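Local coordinates for protein cellulase (Xanthomonas axonopodis pv. citri, PDB 4W7W) that binds cello-oligosaccharides and probably hydrolyses the beta-1,4-glucosidic bonds of cellulose, as a (beta/alpha)8-barrel cellulase of glycoside hydrolase family 5, at residues A[59-64]-A[327-332]; A[158-163]-A[203-208]; A[250-255]-A[291-296]. All blocks are in the same frame, centred on the assembly; numbering follows the deposited sequence.

Contact 1: A[59-64]-A[327-332]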
loop_
_atom_site.group_PDB
_atom_site.type_symbol
_atom_site.label_atom_id
_atom_site.label_comp_id
_atom_site.label_asym_id
_atom_site.label_seq_id
_atom_site.Cartn_x
_atom_site.Cartn_y
_atom_site.Cartn_z
ATOM N N ALA A 59 -7.698 1.730 -15.804
ATOM C CA ALA A 59 -6.869 1.351 -16.942
ATOM C C ALA A 59 -7.002 2.359 -18.071
ATOM O O ALA A 59 -6.012 2.697 -18.727
ATOM C CB ALA A 59 -7.217 -0.028 -17.437
ATOM N N GLY A 60 -8.219 2.837 -18.308
ATOM C CA GLY A 60 -8.477 3.829 -19.357
ATOM C C GLY A 60 -7.823 5.169 -19.108
ATOM O O GLY A 60 -7.604 5.930 -20.035
ATOM N N LYS A 61 -7.475 5.449 -17.857
ATOM C CA LYS A 61 -6.713 6.637 -17.491
ATOM C C LYS A 61 -5.219 6.405 -17.487
ATOM O O LYS A 61 -4.476 7.310 -17.108
ATOM C CB LYS A 61 -7.152 7.125 -16.117
ATOM C CG LYS A 61 -8.593 7.560 -16.070
ATOM C CD LYS A 61 -8.848 8.579 -17.159
ATOM C CE LYS A 61 -10.145 9.308 -16.977
ATOM N NZ LYS A 61 -10.275 10.320 -18.057
ATOM N N GLY A 62 -4.777 5.211 -17.890
ATOM C CA GLY A 62 -3.350 4.921 -17.995
ATOM C C GLY A 62 -2.768 4.221 -16.790
ATOM O O GLY A 62 -1.563 4.006 -16.728
ATOM N N MET A 63 -3.606 3.835 -15.852
ATOM C CA MET A 63 -3.076 3.258 -14.648
ATOM C C MET A 63 -2.979 1.765 -14.734
ATOM O O MET A 63 -3.964 1.072 -15.025
ATOM C CB MET A 63 -3.909 3.695 -13.500
ATOM C CG MET A 63 -3.687 5.166 -13.300
ATOM S SD MET A 63 -4.846 5.713 -12.092
ATOM C CE MET A 63 -4.199 7.347 -11.762
ATOM N N ASN A 64 -1.772 1.273 -14.491
ATOM C CA ASN A 64 -1.487 -0.144 -14.625
ATOM C C ASN A 64 -1.389 -0.873 -13.313
ATOM O O ASN A 64 -1.027 -2.038 -13.311
ATOM C CB ASN A 64 -0.209 -0.368 -15.441
ATOM C CG ASN A 64 1.043 -0.030 -14.670
ATOM O OD1 ASN A 64 0.974 0.613 -13.621
ATOM N ND2 ASN A 64 2.180 -0.485 -15.162
ATOM N N ILE A 327 -4.566 15.485 -12.999
ATOM C CA ILE A 327 -3.134 15.548 -12.755
ATOM C C ILE A 327 -2.525 14.147 -12.761
ATOM O O ILE A 327 -1.532 13.906 -13.445
ATOM C CB ILE A 327 -2.823 16.309 -11.451
ATOM C CG1 ILE A 327 -3.247 17.778 -11.632
ATOM C CG2 ILE A 327 -1.333 16.238 -11.140
ATOM C CD1 ILE A 327 -3.333 18.561 -10.350
ATOM N N LEU A 328 -3.125 13.219 -12.034
ATOM C CA LEU A 328 -2.595 11.860 -11.995
ATOM C C LEU A 328 -2.440 11.268 -13.383
ATOM O O LEU A 328 -1.441 10.619 -13.687
ATOM C CB LEU A 328 -3.477 10.947 -11.142
ATOM C CG LEU A 328 -3.604 11.304 -9.665
ATOM C CD1 LEU A 328 -4.626 10.400 -9.002
ATOM C CD2 LEU A 328 -2.271 11.209 -8.950
ATOM N N SER A 329 -3.445 11.458 -14.231
ATOM C CA SER A 329 -3.457 10.866 -15.555
ATOM C C SER A 329 -2.302 11.378 -16.429
ATOM O O SER A 329 -1.835 10.684 -17.314
ATOM C CB SER A 329 -4.807 11.155 -16.221
ATOM O OG SER A 329 -5.004 10.385 -17.389
ATOM N N LYS A 330 -1.840 12.606 -16.184
ATOM C CA LYS A 330 -0.682 13.133 -16.945
ATOM C C LYS A 330 0.622 12.384 -16.688
ATOM O O LYS A 330 1.536 12.449 -17.505
ATOM C CB LYS A 330 -0.414 14.599 -16.603
ATOM C CG LYS A 330 -1.512 15.514 -17.065
ATOM C CD LYS A 330 -1.090 16.975 -17.044
ATOM C CE LYS A 330 -0.737 17.447 -15.635
ATOM N NZ LYS A 330 -0.731 18.933 -15.527
ATOM N N TYR A 331 0.714 11.728 -15.539
ATOM C CA TYR A 331 1.879 10.946 -15.157
ATOM C C TYR A 331 1.652 9.433 -15.339
ATOM O O TYR A 331 2.443 8.625 -14.859
ATOM C CB TYR A 331 2.248 11.286 -13.716
ATOM C CG TYR A 331 2.671 12.727 -13.528
ATOM C CD1 TYR A 331 1.731 13.735 -13.313
ATOM C CD2 TYR A 331 4.006 13.090 -13.551
ATOM C CE1 TYR A 331 2.102 15.056 -13.145
ATOM C CE2 TYR A 331 4.394 14.414 -13.367
ATOM C CZ TYR A 331 3.445 15.396 -13.161
ATOM O OH TYR A 331 3.853 16.689 -12.975
ATOM N N ALA A 332 0.587 9.061 -16.056
ATOM C CA ALA A 332 0.200 7.656 -16.267
ATOM C C ALA A 332 0.064 7.304 -17.740
ATOM O O ALA A 332 0.712 6.384 -18.243
ATOM C CB ALA A 332 -1.104 7.368 -15.553
ATOM O OXT ALA A 332 -0.720 7.905 -18.463
HETATM O O HOH W 1 -7.697 11.430 -19.044
#

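Contact 2: A[158-163]-A[203-208]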
loop_
_atom_site.group_PDB
_atom_site.type_symbol
_atom_site.label_atom_id
_atom_site.label_comp_id
_atom_site.label_asym_id
_atom_site.label_seq_id
_atom_site.Cartn_x
_atom_site.Cartn_y
_atom_site.Cartn_z
ATOM N N ILE A 158 5.292 -0.519 17.313
ATOM C CA ILE A 158 6.275 -1.595 17.336
ATOM C C ILE A 158 7.589 -0.935 16.952
ATOM O O ILE A 158 7.595 -0.048 16.092
ATOM C CB ILE A 158 5.863 -2.772 16.396
ATOM C CG1 ILE A 158 6.909 -3.888 16.426
ATOM C CG2 ILE A 158 5.579 -2.292 14.978
ATOM C CD1 ILE A 158 6.424 -5.191 15.834
ATOM N N SER A 159 8.689 -1.301 17.597
ATOM C CA SER A 159 9.958 -0.662 17.285
ATOM C C SER A 159 10.405 -1.010 15.879
ATOM O O SER A 159 9.974 -2.020 15.308
ATOM C CB SER A 159 11.036 -1.085 18.271
ATOM O OG SER A 159 11.411 -2.425 18.026
ATOM N N ALA A 160 11.292 -0.192 15.339
ATOM C CA ALA A 160 11.809 -0.453 14.011
ATOM C C ALA A 160 12.563 -1.793 13.919
ATOM O O ALA A 160 12.329 -2.544 12.983
ATOM C CB ALA A 160 12.624 0.720 13.488
ATOM N N PRO A 161 13.410 -2.146 14.906
ATOM C CA PRO A 161 14.064 -3.460 14.827
ATOM C C PRO A 161 13.099 -4.639 14.996
ATOM O O PRO A 161 13.241 -5.661 14.320
ATOM C CB PRO A 161 15.081 -3.414 15.988
ATOM C CG PRO A 161 15.339 -1.962 16.203
ATOM C CD PRO A 161 13.997 -1.319 15.974
ATOM N N ASP A 162 12.091 -4.492 15.855
ATOM C CA ASP A 162 11.141 -5.585 16.045
ATOM C C ASP A 162 10.293 -5.754 14.787
ATOM O O ASP A 162 10.023 -6.886 14.368
ATOM C CB ASP A 162 10.249 -5.377 17.268
ATOM C CG ASP A 162 10.982 -5.561 18.582
ATOM O OD1 ASP A 162 12.093 -6.105 18.575
ATOM O OD2 ASP A 162 10.408 -5.198 19.623
ATOM N N TRP A 163 9.882 -4.650 14.173
ATOM C CA TRP A 163 9.150 -4.762 12.919
ATOM C C TRP A 163 10.043 -5.368 11.832
ATOM O O TRP A 163 9.607 -6.225 11.069
ATOM C CB TRP A 163 8.527 -3.410 12.468
ATOM C CG TRP A 163 7.969 -3.572 11.094
ATOM C CD1 TRP A 163 8.514 -3.112 9.946
ATOM C CD2 TRP A 163 6.892 -4.444 10.707
ATOM N NE1 TRP A 163 7.834 -3.610 8.875
ATOM C CE2 TRP A 163 6.841 -4.440 9.319
ATOM C CE3 TRP A 163 5.966 -5.218 11.416
ATOM C CZ2 TRP A 163 5.903 -5.177 8.608
ATOM C CZ3 TRP A 163 5.038 -5.950 10.714
ATOM C CH2 TRP A 163 5.012 -5.926 9.329
ATOM N N VAL A 203 15.682 3.705 17.261
ATOM C CA VAL A 203 16.224 3.256 15.979
ATOM C C VAL A 203 15.295 3.660 14.838
ATOM O O VAL A 203 14.084 3.510 14.935
ATOM C CB VAL A 203 16.444 1.736 15.981
ATOM C CG1 VAL A 203 16.962 1.251 14.632
ATOM C CG2 VAL A 203 17.398 1.358 17.111
ATOM N N SER A 204 15.871 4.219 13.768
ATOM C CA SER A 204 15.087 4.610 12.599
ATOM C C SER A 204 14.718 3.413 11.730
ATOM O O SER A 204 15.358 2.354 11.764
ATOM C CB SER A 204 15.869 5.610 11.752
ATOM O OG SER A 204 17.018 4.979 11.225
ATOM N N ASN A 205 13.690 3.604 10.908
ATOM C CA ASN A 205 13.409 2.629 9.859
ATOM C C ASN A 205 14.597 2.430 8.945
ATOM O O ASN A 205 14.926 1.301 8.580
ATOM C CB ASN A 205 12.186 3.066 9.056
ATOM C CG ASN A 205 10.877 2.700 9.725
ATOM O OD1 ASN A 205 10.768 1.641 10.361
ATOM N ND2 ASN A 205 9.856 3.539 9.546
ATOM N N ALA A 206 15.267 3.513 8.598
ATOM C CA ALA A 206 16.438 3.461 7.738
ATOM C C ALA A 206 17.475 2.482 8.266
ATOM O O ALA A 206 17.955 1.619 7.540
ATOM C CB ALA A 206 17.032 4.855 7.624
ATOM N N LYS A 207 17.821 2.616 9.538
ATOM C CA LYS A 207 18.832 1.760 10.118
ATOM C C LYS A 207 18.311 0.342 10.297
ATOM O O LYS A 207 19.023 -0.615 10.005
ATOM C CB LYS A 207 19.308 2.334 11.461
ATOM C CG LYS A 207 20.295 1.486 12.218
ATOM C CD LYS A 207 21.577 1.250 11.426
ATOM C CE LYS A 207 22.564 0.418 12.216
ATOM N NZ LYS A 207 23.821 0.202 11.447
ATOM N N ALA A 208 17.099 0.190 10.808
ATOM C CA ALA A 208 16.604 -1.144 11.114
ATOM C C ALA A 208 16.471 -1.996 9.862
ATOM O O ALA A 208 16.727 -3.199 9.888
ATOM C CB ALA A 208 15.265 -1.051 11.804
HETATM O O HOH W 2 11.265 -1.213 10.516
HETATM O O HOH W 3 12.424 2.092 16.592
#

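Contact 3: A[250-255]-A[291-296]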
loop_
_atom_site.group_PDB
_atom_site.type_symbol
_atom_site.label_atom_id
_atom_site.label_comp_id
_atom_site.label_asym_id
_atom_site.label_seq_id
_atom_site.Cartn_x
_atom_site.Cartn_y
_atom_site.Cartn_z
ATOM N N GLY A 250 14.673 12.419 1.800
ATOM C CA GLY A 250 15.517 11.589 2.661
ATOM C C GLY A 250 15.374 10.094 2.392
ATOM O O GLY A 250 16.361 9.362 2.328
ATOM N N PHE A 251 14.126 9.670 2.196
ATOM C CA PHE A 251 13.817 8.301 1.826
ATOM C C PHE A 251 14.407 7.954 0.470
ATOM O O PHE A 251 15.006 6.883 0.316
ATOM C CB PHE A 251 12.299 8.108 1.867
ATOM C CG PHE A 251 11.834 6.748 1.439
ATOM C CD1 PHE A 251 12.039 5.630 2.234
ATOM C CD2 PHE A 251 11.178 6.574 0.234
ATOM C CE1 PHE A 251 11.580 4.390 1.830
ATOM C CE2 PHE A 251 10.725 5.333 -0.172
ATOM C CZ PHE A 251 10.922 4.245 0.640
ATOM N N THR A 252 14.257 8.857 -0.497
ATOM C CA THR A 252 14.817 8.631 -1.825
ATOM C C THR A 252 16.329 8.432 -1.742
ATOM O O THR A 252 16.893 7.523 -2.363
ATOM C CB THR A 252 14.463 9.814 -2.740
ATOM O OG1 THR A 252 13.041 9.902 -2.859
ATOM C CG2 THR A 252 15.064 9.683 -4.116
ATOM N N SER A 253 16.996 9.266 -0.942
ATOM C CA SER A 253 18.436 9.119 -0.794
ATOM C C SER A 253 18.793 7.774 -0.154
ATOM O O SER A 253 19.741 7.120 -0.562
ATOM C CB SER A 253 19.033 10.258 0.033
ATOM O OG SER A 253 20.444 10.269 -0.068
ATOM N N TRP A 254 18.032 7.378 0.867
ATOM C CA TRP A 254 18.269 6.096 1.530
ATOM C C TRP A 254 18.163 4.943 0.534
ATOM O O TRP A 254 18.979 4.024 0.548
ATOM C CB TRP A 254 17.289 5.926 2.679
ATOM C CG TRP A 254 17.465 4.648 3.416
ATOM C CD1 TRP A 254 18.354 4.406 4.423
ATOM C CD2 TRP A 254 16.754 3.421 3.204
ATOM N NE1 TRP A 254 18.234 3.107 4.850
ATOM C CE2 TRP A 254 17.250 2.488 4.128
ATOM C CE3 TRP A 254 15.742 3.019 2.329
ATOM C CZ2 TRP A 254 16.772 1.180 4.199
ATOM C CZ3 TRP A 254 15.267 1.722 2.415
ATOM C CH2 TRP A 254 15.776 0.826 3.343
ATOM N N LEU A 255 17.153 4.986 -0.334
ATOM C CA LEU A 255 17.036 3.959 -1.361
ATOM C C LEU A 255 18.298 3.915 -2.217
ATOM O O LEU A 255 18.867 2.848 -2.460
ATOM C CB LEU A 255 15.836 4.235 -2.272
ATOM C CG LEU A 255 14.460 4.187 -1.627
ATOM C CD1 LEU A 255 13.434 4.729 -2.622
ATOM C CD2 LEU A 255 14.113 2.782 -1.178
ATOM N N ASP A 291 15.126 6.103 -11.032
ATOM C CA ASP A 291 16.133 5.078 -10.767
ATOM C C ASP A 291 15.832 4.280 -9.502
ATOM O O ASP A 291 16.208 3.114 -9.409
ATOM C CB ASP A 291 17.557 5.656 -10.693
ATOM C CG ASP A 291 17.766 6.642 -9.541
ATOM O OD1 ASP A 291 16.899 7.495 -9.322
ATOM O OD2 ASP A 291 18.849 6.604 -8.894
ATOM N N VAL A 292 15.173 4.914 -8.525
ATOM C CA VAL A 292 14.829 4.244 -7.277
ATOM C C VAL A 292 13.327 4.131 -7.026
ATOM O O VAL A 292 12.924 3.218 -6.323
ATOM C CB VAL A 292 15.533 4.859 -6.040
ATOM C CG1 VAL A 292 17.048 4.725 -6.141
ATOM C CG2 VAL A 292 15.146 6.313 -5.846
ATOM N N TRP A 293 12.510 5.032 -7.567
ATOM C CA TRP A 293 11.057 4.906 -7.400
ATOM C C TRP A 293 10.479 3.953 -8.422
ATOM O O TRP A 293 10.544 4.218 -9.624
ATOM C CB TRP A 293 10.371 6.260 -7.518
ATOM C CG TRP A 293 10.584 7.099 -6.299
ATOM C CD1 TRP A 293 11.515 8.090 -6.132
ATOM C CD2 TRP A 293 9.897 6.979 -5.048
ATOM N NE1 TRP A 293 11.424 8.605 -4.878
ATOM C CE2 TRP A 293 10.450 7.940 -4.180
ATOM C CE3 TRP A 293 8.866 6.154 -4.577
ATOM C CZ2 TRP A 293 9.997 8.115 -2.880
ATOM C CZ3 TRP A 293 8.431 6.308 -3.276
ATOM C CH2 TRP A 293 9.003 7.284 -2.438
ATOM N N LEU A 294 9.896 2.857 -7.945
ATOM C CA LEU A 294 9.178 1.927 -8.822
ATOM C C LEU A 294 7.807 2.429 -9.201
ATOM O O LEU A 294 7.276 2.041 -10.251
ATOM C CB LEU A 294 8.965 0.597 -8.161
ATOM C CG LEU A 294 10.152 -0.314 -8.080
ATOM C CD1 LEU A 294 9.734 -1.621 -7.406
ATOM C CD2 LEU A 294 10.715 -0.608 -9.465
ATOM N N GLY A 295 7.190 3.219 -8.328
ATOM C CA GLY A 295 5.853 3.693 -8.623
ATOM C C GLY A 295 5.106 4.115 -7.394
ATOM O O GLY A 295 5.691 4.299 -6.314
ATOM N N TRP A 296 3.803 4.281 -7.594
ATOM C CA TRP A 296 2.936 4.854 -6.602
ATOM C C TRP A 296 1.508 4.422 -6.834
ATOM O O TRP A 296 1.101 4.102 -7.951
ATOM C CB TRP A 296 3.005 6.391 -6.611
ATOM C CG TRP A 296 2.869 7.105 -7.923
ATOM C CD1 TRP A 296 3.901 7.702 -8.570
ATOM C CD2 TRP A 296 1.680 7.387 -8.709
ATOM N NE1 TRP A 296 3.461 8.316 -9.704
ATOM C CE2 TRP A 296 2.103 8.155 -9.806
ATOM C CE3 TRP A 296 0.313 7.103 -8.575
ATOM C CZ2 TRP A 296 1.212 8.610 -10.785
ATOM C CZ3 TRP A 296 -0.565 7.565 -9.558
ATOM C CH2 TRP A 296 -0.110 8.305 -10.640
#

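Contact 1: A[59-64]-A[327-332]
Ala332, the last residue of the chain, lays its CB against the turn at Lys61 and Gly62: the methyl sits 3.6 Å from Gly62 O and touches Met63 CG. Farther out, the same methionine reaches helix 325-328. In the conformer given, one of two deposited, its chain runs extended beyond CG (chi2 172°, chi3 169°), which carries Met63 CE to 3.7 Å from Leu328 CB, with Leu328 CD1 a little farther off; the two side chains pass at a slant. Ser329 faces Lys61, its OG, in one of its two conformers, 3.1 Å from Lys61 O. A water accepts from Lys61 NZ at 3.0 Å and makes a weak hydrogen bond with Ser329 OG at 3.3 Å, while the lysine's charge is met by a salt bridge to Asp321.

Behind this first shell, Gly62 closes helix 52-60 with a Schellman motif; it takes a positive phi of 96° and returns its N to Ala59 O at 2.9 Å. Within 327-332, Tyr331 and Lys330 both bind Glu280 of helix 273-288, and Ala332 pairs by backbone with His20, the first modelled residue. The whole is plain packing at the seam of a (beta/alpha)8 barrel, where the C-terminal helix 325-328 and the turn that ends it, which follow the eighth strand, meet the turn between the first barrel helix and strand 65-70.

Contact 2: A[158-163]-A[203-208]
Val203 meets Pro161 ahead of its own helix: its CB and CG1 both lie against the proline ring, Val203 CB 3.9 Å from Pro161 CG, with the two side chains slanting past each other. A chi1 of 178° turns CG1 away from the valine nitrogen and brings it, too, to 3.9 Å from Pro161 CG; CG2 also comes near the ring at that atom. The backbone of Val203 contributes too. Val203 O is 3.5 Å from Ala160 CB and receives a hydrogen bond from a water at 2.7 Å; that water in turn accepts from Ala160 N.

Ser204 is the N-cap of helix 205-209, its OG accepting from Lys207 N at 3.0 Å, while its carbonyl oxygen also approaches the Ala160 methyl. Ser159, in the conformer given, does the same for helix 160-176, taking Asp162 N, so two capped helix starts stand against each other. In the (beta/alpha)8 barrel these belong to the layer outside the strands: helix 160-176 follows strand 147-150, and helix 205-209 follows strand 183-186.

Asn205 then leans over from the side, its OD1 3.8 Å from Ala160 CB. A second water donates both to this OD1 and to Ala160 O, a bridge between the two helices where no direct hydrogen bond crosses. OD1 also accepts from Thr188 N, so two donors grip it. One turn on, Ala208 packs its methyl against Ala160: Ala208 CB is 3.6 Å from Ala160 CB and 3.5 Å from Ala160 O. Pro161 CD lies 4.4 Å from Ala208 CB.

Contact 3: A[250-255]-A[291-296]
A single hydrogen bond crosses this contact, from Trp293 NE1 to Thr252 OG1 at 2.9 Å. It is bent, with an N-H...O angle of 141°, and the oxygen lies 17° out of the indole plane, close to the ring edge. Thr252 holds OG1 on the far side from its carbonyl carbon, beside its own nitrogen, a setting in which the hydroxyl also bonds to Leu248 O one turn back. The buried hydroxyl thus ties the helix to the indole and is held by both.

The aromatic contact is between Phe251 and the six-membered ring of Trp293. Their centroids are 5.4 Å apart and their planes inclined by 56°, an oblique meeting. Trp293 CH2 comes in near the plane of the phenyl ring at its edge, 3.5 Å from Phe251 CE2. Leu255 CG sits over the rim of one face of that phenyl ring, and Trp196 meets it edge-to-face.

Aliphatic packing fills in around Val292. Val292 CB lies 3.8 Å from Leu255 CB, and Leu255 CD1 reaches Val292 CG2. The same CG2 of Val292 also touches Thr252 CG2 at 3.8 Å, the two side chains crossing nearly at right angles.

Val292 and Leu294 pair by backbone with Gly262, where strand 262-268 starts alongside. Helix 243-258, which precedes that strand, here packs on the beginning of strand 293-301, an outer helix against the wall of the parallel barrel typical of the (beta/alpha)8 fold.

Contacts 1 and 3 adjoin each other, their centres 20 Å apart: Trp296, the last residue of 291-296, receives Leu328, Tyr331 and Met63, with Leu328 CD2 4.0 Å from Trp296 CH2. The final strand of the barrel, 293-301, therefore links the two, and farther along it carries Trp299 of the glycan pocket. Contacts 2 and 3 lie 18 Å apart between centres and touch where Ala206 O comes 3.1 Å from Trp254 NE1. Contacts 1 and 2 do not touch; they sit on opposite sides of the chain's centre, with nearest atoms about 23 Å apart. Bound beta-D-glucopyranose stays beyond direct touch, about 10 Å from the Asn205 side chain and about 13 Å from that of Phe251.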